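Local coordinates for methanol--corrinoid protein co-methyltransferase (Methanosarcina barkeri, PDB 2I2X) that transfers the methyl group of methanol to the cob(I)amide carried by its corrinoid partner protein MtaC, a zinc-dependent step of methanogenesis from methanol, at residues Arg5-Ala14 and Tyr376-Asp387; Leu185-Ile194 and Asn388-Ala396. All blocks are in the same frame, centred on the assembly; numbering follows the deposited sequence.

Contact 1. Residues Arg5-Ala14 and Tyr376-Asp387; sequences RYTSMAYANA and YRVGQSIVKDGD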
ATOM      1  N   ARG A   5      38.192 -10.922   9.951  1.00 26.44           N
ATOM      2  CA  ARG A   5      37.345 -11.823   9.162  1.00 24.19           C
ATOM      3  C   ARG A   5      36.670 -12.947   9.942  1.00 21.81           C
ATOM      4  O   ARG A   5      37.210 -13.413  10.924  1.00 21.69           O
ATOM      5  CB  ARG A   5      38.112 -12.337   7.947  1.00 24.24           C
ATOM      6  CG  ARG A   5      38.991 -11.247   7.376  1.00 25.93           C
ATOM      7  CD  ARG A   5      38.973 -11.183   5.880  1.00 26.72           C
ATOM      8  NE  ARG A   5      38.022 -10.186   5.445  1.00 27.93           N
ATOM      9  CZ  ARG A   5      38.271  -9.166   4.626  1.00 28.87           C
ATOM     10  NH1 ARG A   5      39.473  -8.959   4.095  1.00 25.36           N
ATOM     11  NH2 ARG A   5      37.268  -8.347   4.323  1.00 30.64           N
ATOM     12  N   TYR A   6      35.482 -13.362   9.501  1.00 19.12           N
ATOM     13  CA  TYR A   6      34.730 -14.408  10.191  1.00 17.27           C
ATOM     14  C   TYR A   6      35.190 -15.777   9.761  1.00 16.55           C
ATOM     15  O   TYR A   6      35.255 -16.065   8.578  1.00 15.90           O
ATOM     16  CB  TYR A   6      33.204 -14.265   9.971  1.00 16.36           C
ATOM     17  CG  TYR A   6      32.586 -13.234  10.865  1.00 14.84           C
ATOM     18  CD1 TYR A   6      32.012 -13.587  12.084  1.00 12.85           C
ATOM     19  CD2 TYR A   6      32.599 -11.883  10.509  1.00 15.79           C
ATOM     20  CE1 TYR A   6      31.464 -12.606  12.932  1.00 11.53           C
ATOM     21  CE2 TYR A   6      32.052 -10.901  11.338  1.00 14.29           C
ATOM     22  CZ  TYR A   6      31.498 -11.278  12.548  1.00 12.48           C
ATOM     23  OH  TYR A   6      30.974 -10.314  13.349  1.00 13.71           O
ATOM     24  N   THR A   7      35.499 -16.627  10.732  1.00 16.66           N
ATOM     25  CA  THR A   7      35.951 -17.999  10.440  1.00 16.82           C
ATOM     26  C   THR A   7      35.158 -18.978  11.266  1.00 17.11           C
ATOM     27  O   THR A   7      35.474 -20.168  11.320  1.00 17.83           O
ATOM     28  CB  THR A   7      37.510 -18.187  10.617  1.00 16.72           C
ATOM     29  OG1 THR A   7      37.931 -17.617  11.860  1.00 17.60           O
ATOM     30  CG2 THR A   7      38.276 -17.461   9.488  1.00 15.21           C
ATOM     31  N   SER A   8      34.106 -18.475  11.914  1.00 16.90           N
ATOM     32  CA  SER A   8      33.161 -19.353  12.603  1.00 16.41           C
ATOM     33  C   SER A   8      31.777 -18.727  12.581  1.00 15.68           C
ATOM     34  O   SER A   8      31.655 -17.562  12.210  1.00 15.96           O
ATOM     35  CB  SER A   8      33.631 -19.690  14.024  1.00 15.94           C
ATOM     36  OG  SER A   8      33.951 -18.511  14.709  1.00 17.26           O
ATOM     37  N   MET A   9      30.757 -19.523  12.920  1.00 14.30           N
ATOM     38  CA  MET A   9      29.352 -19.109  12.948  1.00 12.57           C
ATOM     39  C   MET A   9      28.941 -18.675  14.363  1.00 11.66           C
ATOM     40  O   MET A   9      29.219 -19.369  15.327  1.00 11.89           O
ATOM     41  CB  MET A   9      28.443 -20.290  12.557  1.00 13.26           C
ATOM     42  CG  MET A   9      28.738 -21.039  11.261  1.00 11.11           C
ATOM     43  SD  MET A   9      28.385 -20.019   9.860  1.00 15.64           S
ATOM     44  CE  MET A   9      26.591 -19.841   9.916  1.00 11.84           C
ATOM     45  N   ALA A  10      28.254 -17.546  14.481  1.00 10.83           N
ATOM     46  CA  ALA A  10      27.678 -17.072  15.741  1.00  9.64           C
ATOM     47  C   ALA A  10      26.679 -18.038  16.349  1.00  9.68           C
ATOM     48  O   ALA A  10      26.563 -18.130  17.563  1.00  9.97           O
ATOM     49  CB  ALA A  10      27.001 -15.740  15.525  1.00  9.24           C
ATOM     50  N   TYR A  11      25.952 -18.746  15.509  1.00  9.28           N
ATOM     51  CA  TYR A  11      24.949 -19.672  15.955  1.00  9.82           C
ATOM     52  C   TYR A  11      25.456 -21.093  15.744  1.00 10.18           C
ATOM     53  O   TYR A  11      26.074 -21.380  14.727  1.00  9.98           O
ATOM     54  CB  TYR A  11      23.666 -19.484  15.113  1.00  9.83           C
ATOM     55  CG  TYR A  11      22.898 -18.227  15.387  1.00  9.23           C
ATOM     56  CD1 TYR A  11      21.941 -18.171  16.413  1.00 10.40           C
ATOM     57  CD2 TYR A  11      23.096 -17.093  14.614  1.00  9.77           C
ATOM     58  CE1 TYR A  11      21.220 -16.980  16.668  1.00  9.05           C
ATOM     59  CE2 TYR A  11      22.387 -15.898  14.862  1.00  9.24           C
ATOM     60  CZ  TYR A  11      21.449 -15.859  15.874  1.00  9.68           C
ATOM     61  OH  TYR A  11      20.775 -14.678  16.096  1.00 10.55           O
ATOM     62  N   ALA A  12      25.140 -22.000  16.666  1.00 10.79           N
ATOM     63  CA  ALA A  12      25.599 -23.392  16.557  1.00 11.22           C
ATOM     64  C   ALA A  12      24.909 -24.172  15.453  1.00 11.67           C
ATOM     65  O   ALA A  12      25.495 -25.099  14.915  1.00 12.23           O
ATOM     66  CB  ALA A  12      25.429 -24.118  17.892  1.00 11.23           C
ATOM     67  N   ASN A  13      23.659 -23.813  15.134  1.00 11.77           N
ATOM     68  CA  ASN A  13      22.887 -24.442  14.049  1.00 11.40           C
ATOM     69  C   ASN A  13      21.722 -23.523  13.654  1.00 11.07           C
ATOM     70  O   ASN A  13      21.400 -22.585  14.401  1.00 11.14           O
ATOM     71  CB  ASN A  13      22.376 -25.827  14.490  1.00 11.55           C
ATOM     72  CG  ASN A  13      21.449 -25.750  15.717  1.00 13.27           C
ATOM     73  OD1 ASN A  13      20.380 -25.139  15.660  1.00 17.54           O
ATOM     74  ND2 ASN A  13      21.848 -26.380  16.816  1.00 12.28           N
ATOM     75  N   ALA A  14      21.068 -23.808  12.522  1.00 10.29           N
ATOM     76  CA  ALA A  14      19.990 -22.948  11.975  1.00  9.96           C
ATOM     77  C   ALA A  14      18.799 -22.789  12.906  1.00 10.10           C
ATOM     78  O   ALA A  14      18.165 -21.744  12.938  1.00  9.98           O
ATOM     79  CB  ALA A  14      19.518 -23.451  10.590  1.00  8.49           C
ATOM     80  N   TYR A 376      21.933 -20.785   6.398  1.00  9.76           N
ATOM     81  CA  TYR A 376      22.920 -21.159   7.406  1.00  9.55           C
ATOM     82  C   TYR A 376      24.021 -21.999   6.746  1.00  9.58           C
ATOM     83  O   TYR A 376      25.211 -21.789   6.982  1.00 10.06           O
ATOM     84  CB  TYR A 376      22.254 -21.948   8.550  1.00  8.66           C
ATOM     85  CG  TYR A 376      23.193 -22.304   9.673  1.00  7.40           C
ATOM     86  CD1 TYR A 376      23.923 -23.514   9.665  1.00  7.19           C
ATOM     87  CD2 TYR A 376      23.379 -21.420  10.741  1.00  4.99           C
ATOM     88  CE1 TYR A 376      24.836 -23.821  10.715  1.00  6.42           C
ATOM     89  CE2 TYR A 376      24.253 -21.708  11.792  1.00  4.54           C
ATOM     90  CZ  TYR A 376      24.989 -22.891  11.785  1.00  6.62           C
ATOM     91  OH  TYR A 376      25.846 -23.117  12.849  1.00  5.91           O
ATOM     92  N   ARG A 377      23.605 -22.944   5.918  1.00  9.34           N
ATOM     93  CA  ARG A 377      24.524 -23.826   5.209  1.00  9.61           C
ATOM     94  C   ARG A 377      25.465 -22.996   4.308  1.00  9.95           C
ATOM     95  O   ARG A 377      26.685 -23.221   4.306  1.00 10.08           O
ATOM     96  CB  ARG A 377      23.733 -24.872   4.421  1.00  8.92           C
ATOM     97  CG  ARG A 377      24.540 -25.821   3.587  1.00  9.43           C
ATOM     98  CD  ARG A 377      23.657 -26.828   2.848  1.00 11.65           C
ATOM     99  NE  ARG A 377      24.366 -27.516   1.760  1.00 13.53           N
ATOM    100  CZ  ARG A 377      23.846 -28.498   1.005  1.00 15.17           C
ATOM    101  NH1 ARG A 377      22.600 -28.925   1.197  1.00 13.86           N
ATOM    102  NH2 ARG A 377      24.571 -29.049   0.034  1.00 15.21           N
ATOM    103  N   VAL A 378      24.911 -22.018   3.590  1.00  9.71           N
ATOM    104  CA  VAL A 378      25.722 -21.134   2.772  1.00 10.02           C
ATOM    105  C   VAL A 378      26.646 -20.349   3.668  1.00 10.33           C
ATOM    106  O   VAL A 378      27.805 -20.199   3.359  1.00 10.20           O
ATOM    107  CB  VAL A 378      24.882 -20.193   1.902  1.00 10.46           C
ATOM    108  CG1 VAL A 378      25.764 -19.106   1.256  1.00  9.51           C
ATOM    109  CG2 VAL A 378      24.123 -20.989   0.839  1.00  9.89           C
ATOM    110  N   GLY A 379      26.130 -19.903   4.809  1.00 11.48           N
ATOM    111  CA  GLY A 379      26.959 -19.382   5.902  1.00 11.64           C
ATOM    112  C   GLY A 379      28.194 -20.237   6.227  1.00 12.12           C
ATOM    113  O   GLY A 379      29.306 -19.687   6.342  1.00 12.41           O
ATOM    114  N   GLN A 380      28.007 -21.557   6.379  1.00 11.71           N
ATOM    115  CA  GLN A 380      29.101 -22.472   6.763  1.00 11.99           C
ATOM    116  C   GLN A 380      30.174 -22.567   5.662  1.00 12.06           C
ATOM    117  O   GLN A 380      31.375 -22.741   5.947  1.00 11.75           O
ATOM    118  CB  GLN A 380      28.592 -23.888   7.078  1.00 11.48           C
ATOM    119  CG  GLN A 380      27.885 -24.044   8.404  1.00 11.35           C
ATOM    120  CD  GLN A 380      27.120 -25.366   8.521  1.00 11.01           C
ATOM    121  OE1 GLN A 380      26.369 -25.758   7.617  1.00  9.96           O
ATOM    122  NE2 GLN A 380      27.292 -26.047   9.647  1.00  8.75           N
ATOM    123  N   SER A 381      29.732 -22.437   4.416  1.00 11.65           N
ATOM    124  CA  SER A 381      30.615 -22.616   3.292  1.00 11.86           C
ATOM    125  C   SER A 381      31.494 -21.381   3.166  1.00 12.48           C
ATOM    126  O   SER A 381      32.622 -21.452   2.650  1.00 13.37           O
ATOM    127  CB  SER A 381      29.822 -22.878   2.008  1.00 11.47           C
ATOM    128  OG  SER A 381      29.301 -21.678   1.480  1.00 10.94           O
ATOM    129  N   ILE A 382      30.995 -20.256   3.660  1.00 12.04           N
ATOM    130  CA  ILE A 382      31.783 -19.033   3.675  1.00 12.08           C
ATOM    131  C   ILE A 382      32.881 -19.056   4.742  1.00 12.85           C
ATOM    132  O   ILE A 382      34.033 -18.738   4.449  1.00 13.08           O
ATOM    133  CB  ILE A 382      30.872 -17.790   3.865  1.00 12.42           C
ATOM    134  CG1 ILE A 382      29.926 -17.664   2.641  1.00 11.44           C
ATOM    135  CG2 ILE A 382      31.711 -16.498   4.161  1.00  9.82           C
ATOM    136  CD1 ILE A 382      28.750 -16.767   2.861  1.00  5.96           C
ATOM    137  N   VAL A 383      32.531 -19.415   5.979  1.00 12.82           N
ATOM    138  CA  VAL A 383      33.462 -19.226   7.079  1.00 12.48           C
ATOM    139  C   VAL A 383      34.607 -20.231   6.991  1.00 12.91           C
ATOM    140  O   VAL A 383      35.719 -19.957   7.458  1.00 13.32           O
ATOM    141  CB  VAL A 383      32.766 -19.264   8.481  1.00 12.67           C
ATOM    142  CG1 VAL A 383      31.725 -18.168   8.587  1.00 11.09           C
ATOM    143  CG2 VAL A 383      32.148 -20.633   8.764  1.00 11.73           C
ATOM    144  N   LYS A 384      34.351 -21.375   6.352  1.00 12.56           N
ATOM    145  CA  LYS A 384      35.391 -22.400   6.202  1.00 12.38           C
ATOM    146  C   LYS A 384      36.624 -21.901   5.420  1.00 12.21           C
ATOM    147  O   LYS A 384      37.664 -22.536   5.484  1.00 12.38           O
ATOM    148  CB  LYS A 384      34.836 -23.751   5.681  1.00 11.85           C
ATOM    149  CG  LYS A 384      34.446 -23.781   4.207  1.00 12.12           C
ATOM    150  CD  LYS A 384      33.926 -25.138   3.761  1.00 10.04           C
ATOM    151  CE  LYS A 384      34.057 -25.235   2.255  1.00 14.61           C
ATOM    152  NZ  LYS A 384      32.854 -25.735   1.526  1.00 18.30           N
ATOM    153  N   ASP A 385      36.504 -20.759   4.727  1.00 12.34           N
ATOM    154  CA  ASP A 385      37.635 -20.063   4.070  1.00 12.25           C
ATOM    155  C   ASP A 385      37.561 -18.545   4.303  1.00 12.26           C
ATOM    156  O   ASP A 385      37.957 -17.739   3.465  1.00 11.69           O
ATOM    157  CB  ASP A 385      37.731 -20.417   2.567  1.00 11.98           C
ATOM    158  CG  ASP A 385      38.274 -21.846   2.324  1.00 13.30           C
ATOM    159  OD1 ASP A 385      37.530 -22.687   1.777  1.00 13.90           O
ATOM    160  OD2 ASP A 385      39.443 -22.151   2.680  1.00 14.44           O
ATOM    161  N   GLY A 386      37.072 -18.169   5.480  1.00 12.96           N
ATOM    162  CA  GLY A 386      36.753 -16.781   5.797  1.00 13.64           C
ATOM    163  C   GLY A 386      37.822 -15.731   5.602  1.00 14.67           C
ATOM    164  O   GLY A 386      37.499 -14.535   5.459  1.00 15.37           O
ATOM    165  N   ASP A 387      39.095 -16.140   5.601  1.00 15.02           N
ATOM    166  CA  ASP A 387      40.196 -15.168   5.432  1.00 15.27           C
ATOM    167  C   ASP A 387      40.384 -14.770   3.992  1.00 14.40           C
ATOM    168  O   ASP A 387      40.939 -13.733   3.719  1.00 14.87           O
ATOM    169  CB  ASP A 387      41.510 -15.688   6.009  1.00 15.71           C
ATOM    170  CG  ASP A 387      41.452 -15.858   7.514  1.00 18.41           C
ATOM    171  OD1 ASP A 387      41.104 -14.879   8.219  1.00 18.67           O
ATOM    172  OD2 ASP A 387      41.767 -16.978   8.002  1.00 23.17           O
TER
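Tyr376 meets the N-terminal arm on both faces and at its hydroxyl end. Its OH donates to Tyr11 O at 2.6 Å, approaching at a C=O...O angle of 136° and tilted out of the carbonyl plane. One face of the ring lies against backbone, with Ala14 N over the centre and Asn13 C nearer the rim; over the opposite face hangs the methyl of Met9, CE lying 3.8 Å from the Tyr376 centroid in a CH-pi contact. Two bends in the Met9 chain (chi2 -69°, chi3 -68°) fold it down so that SD also rests on Gly379 C, 3.6 Å away, where any CB would strike Met9 CE. Further along, Val383 packs its CB against the Thr7-Ser8 peptide, and Gly386 CA approaches Tyr6 O at 3.2 Å in a CA-H...O contact. Outside this layer, Glu259 accepts from Tyr6 N and Ala10 pairs by backbone with Ile279, two further ties of the arm to the fold. The extended, non-regular segment 5-14 thus runs antiparallel along helix 372-383, with Tyr6 and Met9 also touching helix 273-280, Arg5 and Tyr6 reaching helix 240-259, and helix 389-409 packed against Arg377, Val378 and Ser381.

Contact 2. Residues Leu185-Ile194 and Asn388-Ala396; sequences LYSIGCLGSI and NIYLRAKNA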
ATOM      1  N   LEU A 185      31.116 -13.464  -9.959  1.00  9.19           N
ATOM      2  CA  LEU A 185      32.071 -13.748  -8.861  1.00  8.52           C
ATOM      3  C   LEU A 185      33.084 -12.629  -8.634  1.00  8.66           C
ATOM      4  O   LEU A 185      33.384 -12.246  -7.489  1.00  8.39           O
ATOM      5  CB  LEU A 185      32.824 -15.039  -9.125  1.00  8.61           C
ATOM      6  CG  LEU A 185      33.165 -15.984  -7.954  1.00  9.60           C
ATOM      7  CD1 LEU A 185      34.246 -16.938  -8.328  1.00  7.86           C
ATOM      8  CD2 LEU A 185      33.543 -15.261  -6.667  1.00  9.54           C
ATOM      9  N   TYR A 186      33.586 -12.071  -9.728  1.00  8.34           N
ATOM     10  CA  TYR A 186      34.613 -11.072  -9.623  1.00  9.03           C
ATOM     11  C   TYR A 186      34.026  -9.743  -9.165  1.00  8.80           C
ATOM     12  O   TYR A 186      34.515  -9.152  -8.189  1.00  9.51           O
ATOM     13  CB  TYR A 186      35.361 -10.952 -10.960  1.00  9.11           C
ATOM     14  CG  TYR A 186      36.448  -9.917 -11.015  1.00 10.23           C
ATOM     15  CD1 TYR A 186      37.598 -10.026 -10.224  1.00 12.76           C
ATOM     16  CD2 TYR A 186      36.373  -8.847 -11.921  1.00 13.66           C
ATOM     17  CE1 TYR A 186      38.652  -9.077 -10.326  1.00 11.67           C
ATOM     18  CE2 TYR A 186      37.413  -7.885 -12.021  1.00 12.13           C
ATOM     19  CZ  TYR A 186      38.533  -8.022 -11.225  1.00 11.99           C
ATOM     20  OH  TYR A 186      39.517  -7.083 -11.314  1.00 12.64           O
ATOM     21  N   SER A 187      32.995  -9.273  -9.869  1.00  8.21           N
ATOM     22  CA  SER A 187      32.335  -7.999  -9.530  1.00  8.08           C
ATOM     23  C   SER A 187      31.823  -7.935  -8.117  1.00  7.17           C
ATOM     24  O   SER A 187      32.117  -6.993  -7.384  1.00  7.10           O
ATOM     25  CB  SER A 187      31.183  -7.666 -10.496  1.00  8.05           C
ATOM     26  OG  SER A 187      30.330  -8.766 -10.657  1.00  9.31           O
ATOM     27  N   ILE A 188      31.093  -8.961  -7.717  1.00  6.95           N
ATOM     28  CA  ILE A 188      30.452  -8.937  -6.409  1.00  7.37           C
ATOM     29  C   ILE A 188      31.414  -9.413  -5.321  1.00  7.46           C
ATOM     30  O   ILE A 188      31.699  -8.708  -4.345  1.00  7.73           O
ATOM     31  CB  ILE A 188      29.139  -9.824  -6.388  1.00  7.40           C
ATOM     32  CG1 ILE A 188      28.187  -9.441  -7.536  1.00  6.62           C
ATOM     33  CG2 ILE A 188      28.488  -9.773  -5.039  1.00  5.18           C
ATOM     34  CD1 ILE A 188      27.041 -10.423  -7.734  1.00  4.08           C
ATOM     35  N   GLY A 189      31.890 -10.635  -5.483  1.00  7.78           N
ATOM     36  CA  GLY A 189      32.788 -11.240  -4.495  1.00  8.47           C
ATOM     37  C   GLY A 189      34.119 -10.514  -4.335  1.00  8.24           C
ATOM     38  O   GLY A 189      34.548 -10.276  -3.224  1.00  8.23           O
ATOM     39  N   CYS A 190      34.762 -10.127  -5.430  1.00  7.74           N
ATOM     40  CA  CYS A 190      36.104  -9.560  -5.295  1.00  7.56           C
ATOM     41  C   CYS A 190      36.110  -8.038  -5.236  1.00  7.42           C
ATOM     42  O   CYS A 190      36.455  -7.445  -4.200  1.00  5.33           O
ATOM     43  CB  CYS A 190      37.030 -10.116  -6.378  1.00  7.26           C
ATOM     44  SG  CYS A 190      37.018 -11.955  -6.372  1.00  8.07           S
ATOM     45  N   LEU A 191      35.703  -7.402  -6.337  1.00  8.10           N
ATOM     46  CA  LEU A 191      35.749  -5.960  -6.374  1.00  8.98           C
ATOM     47  C   LEU A 191      34.875  -5.441  -5.252  1.00  9.97           C
ATOM     48  O   LEU A 191      35.344  -4.644  -4.421  1.00 11.29           O
ATOM     49  CB  LEU A 191      35.302  -5.420  -7.711  1.00  8.98           C
ATOM     50  CG  LEU A 191      36.039  -5.873  -8.969  1.00 10.36           C
ATOM     51  CD1 LEU A 191      35.416  -5.179 -10.181  1.00  9.33           C
ATOM     52  CD2 LEU A 191      37.561  -5.605  -8.908  1.00 10.34           C
ATOM     53  N   GLY A 192      33.633  -5.934  -5.182  1.00 10.11           N
ATOM     54  CA  GLY A 192      32.708  -5.550  -4.117  1.00  9.68           C
ATOM     55  C   GLY A 192      33.325  -5.608  -2.734  1.00  9.83           C
ATOM     56  O   GLY A 192      33.242  -4.658  -1.966  1.00 10.28           O
ATOM     57  N   SER A 193      33.936  -6.736  -2.400  1.00 10.03           N
ATOM     58  CA  SER A 193      34.521  -6.913  -1.070  1.00 10.06           C
ATOM     59  C   SER A 193      35.654  -5.900  -0.765  1.00 10.42           C
ATOM     60  O   SER A 193      35.770  -5.379   0.356  1.00  9.99           O
ATOM     61  CB  SER A 193      35.016  -8.355  -0.923  1.00 10.41           C
ATOM     62  OG  SER A 193      33.927  -9.297  -0.824  1.00  9.20           O
ATOM     63  N   ILE A 194      36.471  -5.607  -1.771  1.00 10.35           N
ATOM     64  CA  ILE A 194      37.585  -4.687  -1.590  1.00 10.68           C
ATOM     65  C   ILE A 194      37.038  -3.264  -1.272  1.00 10.82           C
ATOM     66  O   ILE A 194      37.504  -2.599  -0.345  1.00 10.56           O
ATOM     67  CB  ILE A 194      38.560  -4.721  -2.849  1.00 10.97           C
ATOM     68  CG1 ILE A 194      39.342  -6.030  -2.918  1.00 10.31           C
ATOM     69  CG2 ILE A 194      39.524  -3.567  -2.864  1.00  9.74           C
ATOM     70  CD1 ILE A 194      39.624  -6.468  -4.338  1.00  9.30           C
ATOM     71  N   ASN A 388      39.870 -15.592   3.093  1.00 13.93           N
ATOM     72  CA  ASN A 388      40.037 -15.477   1.668  1.00 13.54           C
ATOM     73  C   ASN A 388      38.735 -14.985   0.990  1.00 13.91           C
ATOM     74  O   ASN A 388      37.740 -15.740   0.878  1.00 13.79           O
ATOM     75  CB  ASN A 388      40.400 -16.876   1.176  1.00 13.17           C
ATOM     76  CG  ASN A 388      40.891 -16.897  -0.259  1.00 15.27           C
ATOM     77  OD1 ASN A 388      40.228 -16.377  -1.164  1.00 16.49           O
ATOM     78  ND2 ASN A 388      42.050 -17.532  -0.483  1.00 13.45           N
ATOM     79  N   ILE A 389      38.738 -13.740   0.515  1.00 13.37           N
ATOM     80  CA  ILE A 389      37.506 -13.137  -0.014  1.00 12.50           C
ATOM     81  C   ILE A 389      37.028 -13.719  -1.338  1.00 12.30           C
ATOM     82  O   ILE A 389      35.813 -13.729  -1.612  1.00 12.08           O
ATOM     83  CB  ILE A 389      37.582 -11.589  -0.120  1.00 12.76           C
ATOM     84  CG1 ILE A 389      38.765 -11.133  -1.004  1.00 13.62           C
ATOM     85  CG2 ILE A 389      37.643 -10.966   1.277  1.00 12.94           C
ATOM     86  CD1 ILE A 389      38.762  -9.632  -1.320  1.00 13.59           C
ATOM     87  N   TYR A 390      37.956 -14.170  -2.177  1.00 11.64           N
ATOM     88  CA  TYR A 390      37.560 -14.830  -3.416  1.00 11.23           C
ATOM     89  C   TYR A 390      37.035 -16.224  -3.120  1.00 11.31           C
ATOM     90  O   TYR A 390      35.924 -16.591  -3.505  1.00 11.80           O
ATOM     91  CB  TYR A 390      38.758 -14.928  -4.350  1.00 11.94           C
ATOM     92  CG  TYR A 390      38.676 -15.990  -5.425  1.00 10.73           C
ATOM     93  CD1 TYR A 390      37.823 -15.843  -6.502  1.00  8.93           C
ATOM     94  CD2 TYR A 390      39.479 -17.125  -5.372  1.00 14.08           C
ATOM     95  CE1 TYR A 390      37.743 -16.788  -7.496  1.00 10.03           C
ATOM     96  CE2 TYR A 390      39.420 -18.103  -6.386  1.00 14.52           C
ATOM     97  CZ  TYR A 390      38.546 -17.912  -7.455  1.00 13.83           C
ATOM     98  OH  TYR A 390      38.457 -18.838  -8.484  1.00 12.45           O
ATOM     99  N   LEU A 391      37.857 -17.010  -2.443  1.00 11.06           N
ATOM    100  CA  LEU A 391      37.542 -18.391  -2.208  1.00 10.60           C
ATOM    101  C   LEU A 391      36.271 -18.567  -1.382  1.00  9.95           C
ATOM    102  O   LEU A 391      35.499 -19.485  -1.651  1.00 10.26           O
ATOM    103  CB  LEU A 391      38.743 -19.108  -1.574  1.00 10.51           C
ATOM    104  CG  LEU A 391      38.661 -20.639  -1.427  1.00 11.83           C
ATOM    105  CD1 LEU A 391      38.267 -21.337  -2.725  1.00 11.46           C
ATOM    106  CD2 LEU A 391      39.963 -21.209  -0.849  1.00 11.53           C
ATOM    107  N   ARG A 392      36.061 -17.729  -0.369  1.00  9.01           N
ATOM    108  CA  ARG A 392      34.808 -17.809   0.411  1.00  8.00           C
ATOM    109  C   ARG A 392      33.579 -17.533  -0.454  1.00  7.95           C
ATOM    110  O   ARG A 392      32.555 -18.201  -0.321  1.00  8.08           O
ATOM    111  CB  ARG A 392      34.833 -16.927   1.675  1.00  7.11           C
ATOM    112  CG  ARG A 392      34.660 -15.440   1.477  1.00  5.51           C
ATOM    113  CD  ARG A 392      35.114 -14.684   2.758  1.00  5.21           C
ATOM    114  NE  ARG A 392      34.683 -13.290   2.739  1.00  4.47           N
ATOM    115  CZ  ARG A 392      34.625 -12.489   3.802  1.00  5.25           C
ATOM    116  NH1 ARG A 392      35.007 -12.900   5.004  1.00  3.23           N
ATOM    117  NH2 ARG A 392      34.171 -11.260   3.656  1.00  6.36           N
ATOM    118  N   ALA A 393      33.704 -16.570  -1.359  1.00  7.87           N
ATOM    119  CA  ALA A 393      32.648 -16.237  -2.295  1.00  8.08           C
ATOM    120  C   ALA A 393      32.389 -17.367  -3.290  1.00  8.74           C
ATOM    121  O   ALA A 393      31.214 -17.706  -3.600  1.00  8.28           O
ATOM    122  CB  ALA A 393      32.962 -14.931  -3.017  1.00  7.38           C
ATOM    123  N   LYS A 394      33.465 -17.954  -3.806  1.00  9.38           N
ATOM    124  CA  LYS A 394      33.299 -19.097  -4.704  1.00  9.74           C
ATOM    125  C   LYS A 394      32.604 -20.251  -3.967  1.00 10.40           C
ATOM    126  O   LYS A 394      31.728 -20.896  -4.550  1.00 10.21           O
ATOM    127  CB  LYS A 394      34.631 -19.524  -5.298  1.00  9.84           C
ATOM    128  CG  LYS A 394      34.564 -20.640  -6.334  1.00 10.57           C
ATOM    129  CD  LYS A 394      35.809 -20.609  -7.253  1.00 13.13           C
ATOM    130  CE  LYS A 394      37.099 -21.217  -6.594  1.00 13.55           C
ATOM    131  NZ  LYS A 394      36.949 -22.660  -6.163  1.00 11.03           N
ATOM    132  N   ASN A 395      32.972 -20.496  -2.700  1.00 10.43           N
ATOM    133  CA  ASN A 395      32.364 -21.578  -1.925  1.00 11.34           C
ATOM    134  C   ASN A 395      30.834 -21.370  -1.855  1.00 12.10           C
ATOM    135  O   ASN A 395      30.056 -22.305  -2.051  1.00 12.84           O
ATOM    136  CB  ASN A 395      32.948 -21.653  -0.502  1.00 11.58           C
ATOM    137  CG  ASN A 395      34.446 -22.104  -0.469  1.00 11.22           C
ATOM    138  OD1 ASN A 395      35.004 -22.572  -1.465  1.00  9.85           O
ATOM    139  ND2 ASN A 395      35.071 -21.958   0.694  1.00  6.40           N
ATOM    140  N   ALA A 396      30.420 -20.128  -1.631  1.00 11.62           N
ATOM    141  CA  ALA A 396      29.027 -19.804  -1.434  1.00 11.68           C
ATOM    142  C   ALA A 396      28.275 -20.076  -2.720  1.00 11.89           C
ATOM    143  O   ALA A 396      27.211 -20.706  -2.710  1.00 13.92           O
ATOM    144  CB  ALA A 396      28.861 -18.337  -0.981  1.00 10.81           C
TER
HETATM  145  O   HOH W   1      34.102 -12.229   0.289  1.00 11.43           O
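Ile389 sends CG1 between its backbone N and carbonyl carbon (chi1 57°), reaching across with CD1 to meet Ser193 CB and Ile194 CG1, while Tyr390 swings its ring opposite the backbone N (chi1 159°) toward Leu185 and Cys190. These groups join a helix of the TIM barrel's outer layer, between strands 160-163 and 213-216, to helix 389-409 of the helical C-terminal part; the two run in roughly opposite directions, the segment axes 8.6 Å apart at closest approach and 143° between their directions. The close spacing comes at Gly189, whose CA lies 4.0 Å from Ala393 CB; a side chain on the glycine would run into that methyl. Leu185 splits its two methyls: CD1 stands 3.6 Å from Tyr390 CE1, the leucine and the ring crossing at about a right angle, and CD2 sits against Ala393 CB. Cys190 SG comes up at the edge of the same ring, 5.2 Å from the Tyr390 centroid. An alanine in place of Leu185, lacking both methyls, is likely to open a gap beside Tyr390 CE1 and the Ala393 methyl, leaving that side of the ring less well packed. Beyond the contact, Tyr390 OH bonds to Pro433 O and its ring stacks with Phe439, while Lys394 pairs with Asp434. Asn388 caps helix 389-409, its OD1 taking Leu391 N. Near the N-terminal end of helix 389-409, Ser193 OG bonds to Gly189 O within its own helix, and a water donates to both Ser193 OG and Ile389 O, the water oxygen accepting from Arg392 NE at 2.7 Å, at the edge of the guanidinium.

How the contacts relate
Contact 2 is a buried helix-helix interface; contact 1 is only partly buried, an irregular arm laid on a helix with several residues facing solvent. Both lie away from the metal and corrinoid sites. They share a chain corner: helix 372-383 of contact 1 leads through Gly386 and Asp387 into helix 389-409 of contact 2, and Asn395 ND2 probably bonds to Asp385 OD1 and Ser381 O across the turn. Glu259 of helix 240-259, already bound to the arm of contact 1, also forms a salt bridge with Arg392 of contact 2. Their chemistry differs accordingly: a tyrosine hydroxyl grips backbone directly in contact 1, whereas in contact 2 apolar packing, with one aromatic ring and a cysteine sulfur, is supplemented by a bridging water.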